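Local coordinates for protein hemolysin BL lytic component L1 (Bacillus cereus, PDB 7NMQ) that probably acts as one lytic component of the multi-part haemolysin BL enterotoxin, an alpha-helical pore-forming toxin of the ClyA-like family, at residues Phe91-Lys105 against Asp330-Lys344. Residues are numbered along the deposited sequence; the frame is centred on the assembly and turned at random.
Sequences FQNYYDTLVETVQKK and DHKFSLIPDDLKAAK
At one end of the elongated helical bundle of this ClyA-like toxin, Val-102 on the last turns of helix 45-103 fits as a knob into a hole made by Phe-333, Ser-334, Ile-336 and Pro-337 of helix 330-357. The two segments run antiparallel, their axes 8.9 Å apart and 164° between directions. The hole lies where helix 330-357 kinks. Val-102 CG1, anti to the backbone N (chi1 170°), meets Pro-337 CG tip to tip at 3.7 Å and also touches the carbonyl oxygen of Phe-333. The Phe-333 ring in turn brings its edge to the carbonyls of Thr-101 and Val-102, while Leu-110 of helix 107-154 and Ile-325 of helix 275-325 pack on it as well. Further along, Leu-340 crosses Leu-98 at about a right angle, its CD1 3.8 Å from Leu-98 CB, and Phe-91 sets CZ 3.6 Å from Ala-343 CB.

Tyr-95 is sandwiched in one of the two conformers of Lys-344, to which the face contact and the NZ bond described here belong: Lys-344 CD lies over the centre of one face, 3.5 Å from the centroid in a CH-pi contact, and Val-99 CG2 sits toward the rim of the other. The Tyr-95 hydroxyl is linked through a water to Pro-337 O, a carbonyl in the kinked stretch. Beyond the ring the Lys-344 chain bends at chi4 (-61°), and NZ donates to Gln-92 OE1 (3.0 Å), almost straight in line with the C=O. The same amide returns a bond, NE2 to the backbone Lys-344 O at 3.1 Å, and NE2 also bonds Asp-88.

These two acceptors of NE2 favour an orientation of the Gln-92 amide that turns OE1 toward the ammonium group. The contact thus combines an apolar core with a polar margin in which, in this conformer, the ammonium group finds an uncharged acceptor.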
# COMPACT_ATOMS: atom_id res chain seq x y z
N PHE A 91 -15.72 -18.55 11.52
CA PHE A 91 -15.70 -19.88 10.86
C PHE A 91 -15.18 -20.92 11.86
O PHE A 91 -15.79 -21.99 12.05
CB PHE A 91 -14.85 -19.85 9.60
CG PHE A 91 -14.98 -21.11 8.81
CD1 PHE A 91 -14.24 -22.22 9.12
CD2 PHE A 91 -16.02 -21.25 7.91
CE1 PHE A 91 -14.44 -23.41 8.44
CE2 PHE A 91 -16.21 -22.43 7.21
CZ PHE A 91 -15.43 -23.51 7.48
N GLN A 92 -14.08 -20.58 12.57
CA GLN A 92 -13.47 -21.56 13.50
C GLN A 92 -14.47 -21.86 14.61
O GLN A 92 -14.52 -23.01 15.08
CB GLN A 92 -12.18 -21.06 14.12
CG GLN A 92 -11.07 -20.78 13.11
CD GLN A 92 -10.62 -22.01 12.36
OE1 GLN A 92 -10.66 -23.12 12.90
NE2 GLN A 92 -10.14 -21.80 11.15
N ASN A 93 -15.18 -20.85 15.07
CA ASN A 93 -16.12 -21.01 16.18
C ASN A 93 -17.41 -21.74 15.73
O ASN A 93 -18.06 -22.34 16.59
CB ASN A 93 -16.44 -19.66 16.80
CG ASN A 93 -17.17 -19.88 18.09
OD1 ASN A 93 -16.76 -20.70 18.92
ND2 ASN A 93 -18.27 -19.20 18.25
N TYR A 94 -17.79 -21.64 14.46
CA TYR A 94 -19.00 -22.32 13.93
C TYR A 94 -18.63 -23.77 13.58
O TYR A 94 -19.56 -24.59 13.49
CB TYR A 94 -19.59 -21.60 12.71
CG TYR A 94 -20.58 -20.50 12.98
CD1 TYR A 94 -20.26 -19.41 13.76
CD2 TYR A 94 -21.88 -20.56 12.52
CE1 TYR A 94 -21.16 -18.38 14.03
CE2 TYR A 94 -22.79 -19.55 12.78
CZ TYR A 94 -22.45 -18.45 13.53
OH TYR A 94 -23.38 -17.47 13.77
N TYR A 95 -17.38 -24.08 13.35
CA TYR A 95 -16.97 -25.34 12.68
C TYR A 95 -17.57 -26.54 13.42
O TYR A 95 -18.16 -27.44 12.77
CB TYR A 95 -15.44 -25.44 12.65
CG TYR A 95 -14.94 -26.74 12.07
CD1 TYR A 95 -14.92 -26.97 10.70
CD2 TYR A 95 -14.57 -27.79 12.89
CE1 TYR A 95 -14.43 -28.16 10.18
CE2 TYR A 95 -14.07 -28.97 12.38
CZ TYR A 95 -14.02 -29.18 11.02
OH TYR A 95 -13.56 -30.40 10.58
N ASP A 96 -17.37 -26.64 14.72
CA ASP A 96 -17.85 -27.87 15.41
C ASP A 96 -19.38 -28.05 15.28
O ASP A 96 -19.85 -29.21 15.14
CB ASP A 96 -17.44 -27.90 16.87
CG ASP A 96 -15.99 -28.22 17.12
OD1 ASP A 96 -15.32 -28.74 16.18
OD2 ASP A 96 -15.52 -27.94 18.26
N THR A 97 -20.15 -26.97 15.35
CA THR A 97 -21.61 -26.99 15.18
C THR A 97 -21.94 -27.45 13.76
O THR A 97 -22.89 -28.25 13.57
CB THR A 97 -22.29 -25.66 15.49
OG1 THR A 97 -21.94 -25.32 16.83
CG2 THR A 97 -23.79 -25.68 15.31
N LEU A 98 -21.27 -26.89 12.76
CA LEU A 98 -21.58 -27.29 11.37
C LEU A 98 -21.31 -28.79 11.22
O LEU A 98 -22.13 -29.48 10.62
CB LEU A 98 -20.76 -26.48 10.37
CG LEU A 98 -20.96 -24.96 10.45
CD1 LEU A 98 -19.97 -24.20 9.58
CD2 LEU A 98 -22.36 -24.59 10.13
N VAL A 99 -20.18 -29.28 11.69
CA VAL A 99 -19.88 -30.73 11.59
C VAL A 99 -20.97 -31.54 12.35
O VAL A 99 -21.40 -32.58 11.82
CB VAL A 99 -18.45 -31.03 12.08
CG1 VAL A 99 -18.21 -32.53 12.21
CG2 VAL A 99 -17.44 -30.42 11.12
N GLU A 100 -21.38 -31.09 13.53
CA GLU A 100 -22.40 -31.74 14.39
C GLU A 100 -23.71 -31.82 13.61
O GLU A 100 -24.36 -32.86 13.61
CB GLU A 100 -22.56 -30.95 15.70
CG GLU A 100 -23.68 -31.45 16.60
CD GLU A 100 -23.96 -30.50 17.77
OE1 GLU A 100 -23.32 -29.38 17.85
OE2 GLU A 100 -24.88 -30.81 18.57
N THR A 101 -24.12 -30.74 12.98
CA THR A 101 -25.40 -30.73 12.26
C THR A 101 -25.35 -31.73 11.11
O THR A 101 -26.39 -32.32 10.81
CB THR A 101 -25.81 -29.35 11.76
OG1 THR A 101 -24.85 -28.88 10.82
CG2 THR A 101 -26.02 -28.37 12.90
N VAL A 102 -24.21 -31.93 10.48
CA VAL A 102 -24.11 -32.98 9.44
C VAL A 102 -24.26 -34.35 10.10
O VAL A 102 -25.04 -35.21 9.60
CB VAL A 102 -22.80 -32.88 8.64
CG1 VAL A 102 -22.63 -34.10 7.75
CG2 VAL A 102 -22.81 -31.57 7.86
N GLN A 103 -23.56 -34.59 11.21
CA GLN A 103 -23.59 -35.92 11.89
C GLN A 103 -24.99 -36.25 12.43
O GLN A 103 -25.34 -37.44 12.49
CB GLN A 103 -22.53 -35.92 12.98
CG GLN A 103 -21.13 -36.11 12.43
CD GLN A 103 -21.12 -37.31 11.50
OE1 GLN A 103 -21.22 -38.45 11.95
NE2 GLN A 103 -21.06 -37.03 10.21
N LYS A 104 -25.77 -35.23 12.80
CA LYS A 104 -27.12 -35.39 13.34
C LYS A 104 -28.16 -35.34 12.20
O LYS A 104 -29.44 -35.49 12.56
CB LYS A 104 -27.34 -34.37 14.47
CG LYS A 104 -26.51 -34.64 15.72
CD LYS A 104 -26.77 -33.70 16.89
CE LYS A 104 -25.98 -34.12 18.11
NZ LYS A 104 -26.14 -33.17 19.25
N LYS A 105 -27.74 -35.19 10.97
CA LYS A 105 -28.67 -35.09 9.81
C LYS A 105 -29.66 -33.95 10.07
O LYS A 105 -30.86 -34.09 9.78
CB LYS A 105 -29.32 -36.44 9.54
CG LYS A 105 -28.33 -37.51 9.13
CD LYS A 105 -29.00 -38.78 8.68
CE LYS A 105 -28.01 -39.87 8.33
NZ LYS A 105 -27.48 -40.53 9.55
N ASP A 330 -28.68 -38.30 1.39
CA ASP A 330 -27.84 -38.53 2.58
C ASP A 330 -26.38 -38.66 2.22
O ASP A 330 -25.55 -38.21 3.03
CB ASP A 330 -28.25 -39.80 3.30
CG ASP A 330 -29.52 -39.70 4.11
OD1 ASP A 330 -30.10 -38.58 4.18
OD2 ASP A 330 -29.93 -40.75 4.68
N HIS A 331 -26.03 -39.33 1.14
CA HIS A 331 -24.59 -39.60 0.84
C HIS A 331 -23.87 -38.28 0.62
O HIS A 331 -22.90 -37.99 1.33
CB HIS A 331 -24.43 -40.56 -0.35
CG HIS A 331 -23.01 -40.84 -0.68
ND1 HIS A 331 -22.45 -40.48 -1.90
CD2 HIS A 331 -21.98 -41.29 0.08
CE1 HIS A 331 -21.16 -40.76 -1.90
NE2 HIS A 331 -20.85 -41.28 -0.69
N LYS A 332 -24.36 -37.45 -0.29
CA LYS A 332 -23.65 -36.19 -0.56
C LYS A 332 -23.66 -35.30 0.69
O LYS A 332 -22.65 -34.62 1.00
CB LYS A 332 -24.28 -35.42 -1.72
CG LYS A 332 -23.42 -34.26 -2.17
CD LYS A 332 -23.97 -33.55 -3.36
CE LYS A 332 -23.01 -32.47 -3.80
NZ LYS A 332 -23.45 -31.78 -5.04
N PHE A 333 -24.76 -35.32 1.45
CA PHE A 333 -24.83 -34.51 2.70
C PHE A 333 -23.71 -34.90 3.66
O PHE A 333 -23.05 -34.05 4.24
CB PHE A 333 -26.23 -34.66 3.28
CG PHE A 333 -26.47 -33.79 4.49
CD1 PHE A 333 -26.89 -32.48 4.35
CD2 PHE A 333 -26.37 -34.33 5.76
CE1 PHE A 333 -27.09 -31.70 5.48
CE2 PHE A 333 -26.58 -33.54 6.87
CZ PHE A 333 -26.96 -32.23 6.73
N SER A 334 -23.48 -36.19 3.81
CA SER A 334 -22.44 -36.72 4.72
C SER A 334 -21.03 -36.30 4.29
O SER A 334 -20.08 -36.45 5.11
CB SER A 334 -22.55 -38.23 4.81
OG SER A 334 -22.00 -38.88 3.66
N LEU A 335 -20.83 -35.87 3.05
CA LEU A 335 -19.48 -35.46 2.55
C LEU A 335 -19.20 -33.99 2.79
O LEU A 335 -18.05 -33.56 2.61
CB LEU A 335 -19.35 -35.80 1.07
CG LEU A 335 -19.55 -37.28 0.74
CD1 LEU A 335 -19.37 -37.53 -0.75
CD2 LEU A 335 -18.60 -38.17 1.55
N ILE A 336 -20.19 -33.21 3.20
CA ILE A 336 -19.99 -31.74 3.41
C ILE A 336 -18.82 -31.51 4.36
O ILE A 336 -18.05 -30.57 4.18
CB ILE A 336 -21.29 -31.08 3.89
CG1 ILE A 336 -22.34 -31.05 2.78
CG2 ILE A 336 -21.05 -29.69 4.44
CD1 ILE A 336 -23.74 -30.73 3.27
N PRO A 337 -18.57 -32.34 5.39
CA PRO A 337 -17.44 -32.05 6.28
C PRO A 337 -16.09 -32.01 5.55
O PRO A 337 -15.18 -31.43 6.10
CB PRO A 337 -17.54 -33.11 7.37
CG PRO A 337 -19.01 -33.41 7.40
CD PRO A 337 -19.40 -33.40 5.93
N ASP A 338 -15.91 -32.67 4.40
CA ASP A 338 -14.64 -32.54 3.64
C ASP A 338 -14.41 -31.06 3.28
O ASP A 338 -13.29 -30.56 3.42
CB ASP A 338 -14.63 -33.37 2.35
CG ASP A 338 -14.63 -34.88 2.53
OD1 ASP A 338 -14.09 -35.34 3.56
OD2 ASP A 338 -15.15 -35.57 1.61
N ASP A 339 -15.46 -30.38 2.84
CA ASP A 339 -15.38 -28.97 2.43
C ASP A 339 -15.21 -28.10 3.67
O ASP A 339 -14.45 -27.12 3.61
CB ASP A 339 -16.61 -28.63 1.60
CG ASP A 339 -16.73 -29.51 0.36
OD1 ASP A 339 -15.68 -29.76 -0.30
OD2 ASP A 339 -17.86 -30.01 0.09
N LEU A 340 -15.87 -28.44 4.76
CA LEU A 340 -15.71 -27.67 6.01
C LEU A 340 -14.26 -27.78 6.49
O LEU A 340 -13.73 -26.77 6.96
CB LEU A 340 -16.69 -28.11 7.09
CG LEU A 340 -18.17 -27.97 6.72
CD1 LEU A 340 -19.04 -28.65 7.76
CD2 LEU A 340 -18.58 -26.52 6.57
N LYS A 341 -13.72 -28.99 6.47
CA LYS A 341 -12.38 -29.23 7.05
C LYS A 341 -11.33 -28.51 6.19
O LYS A 341 -10.38 -27.87 6.75
CB LYS A 341 -12.06 -30.72 7.10
CG LYS A 341 -10.67 -31.03 7.64
CD LYS A 341 -10.51 -32.46 8.03
CE LYS A 341 -9.07 -32.82 8.35
NZ LYS A 341 -8.76 -34.23 8.00
N ALA A 342 -11.48 -28.56 4.87
CA ALA A 342 -10.54 -27.89 3.95
C ALA A 342 -10.58 -26.39 4.24
O ALA A 342 -9.50 -25.74 4.28
CB ALA A 342 -10.82 -28.19 2.50
N ALA A 343 -11.77 -25.83 4.40
CA ALA A 343 -11.92 -24.39 4.67
C ALA A 343 -11.34 -24.02 6.03
O ALA A 343 -10.73 -22.94 6.17
CB ALA A 343 -13.36 -24.02 4.54
N LYS A 344 -11.54 -24.88 7.03
CA LYS A 344 -11.01 -24.65 8.39
C LYS A 344 -9.51 -24.40 8.26
O LYS A 344 -9.01 -23.40 8.81
CB LYS A 344 -11.33 -25.85 9.27
CG LYS A 344 -11.04 -25.66 10.75
CD LYS A 344 -11.11 -26.98 11.47
CE LYS A 344 -11.37 -26.83 12.95
NZ LYS A 344 -10.30 -26.06 13.61
O HOH W 1 -15.09 -31.66 8.91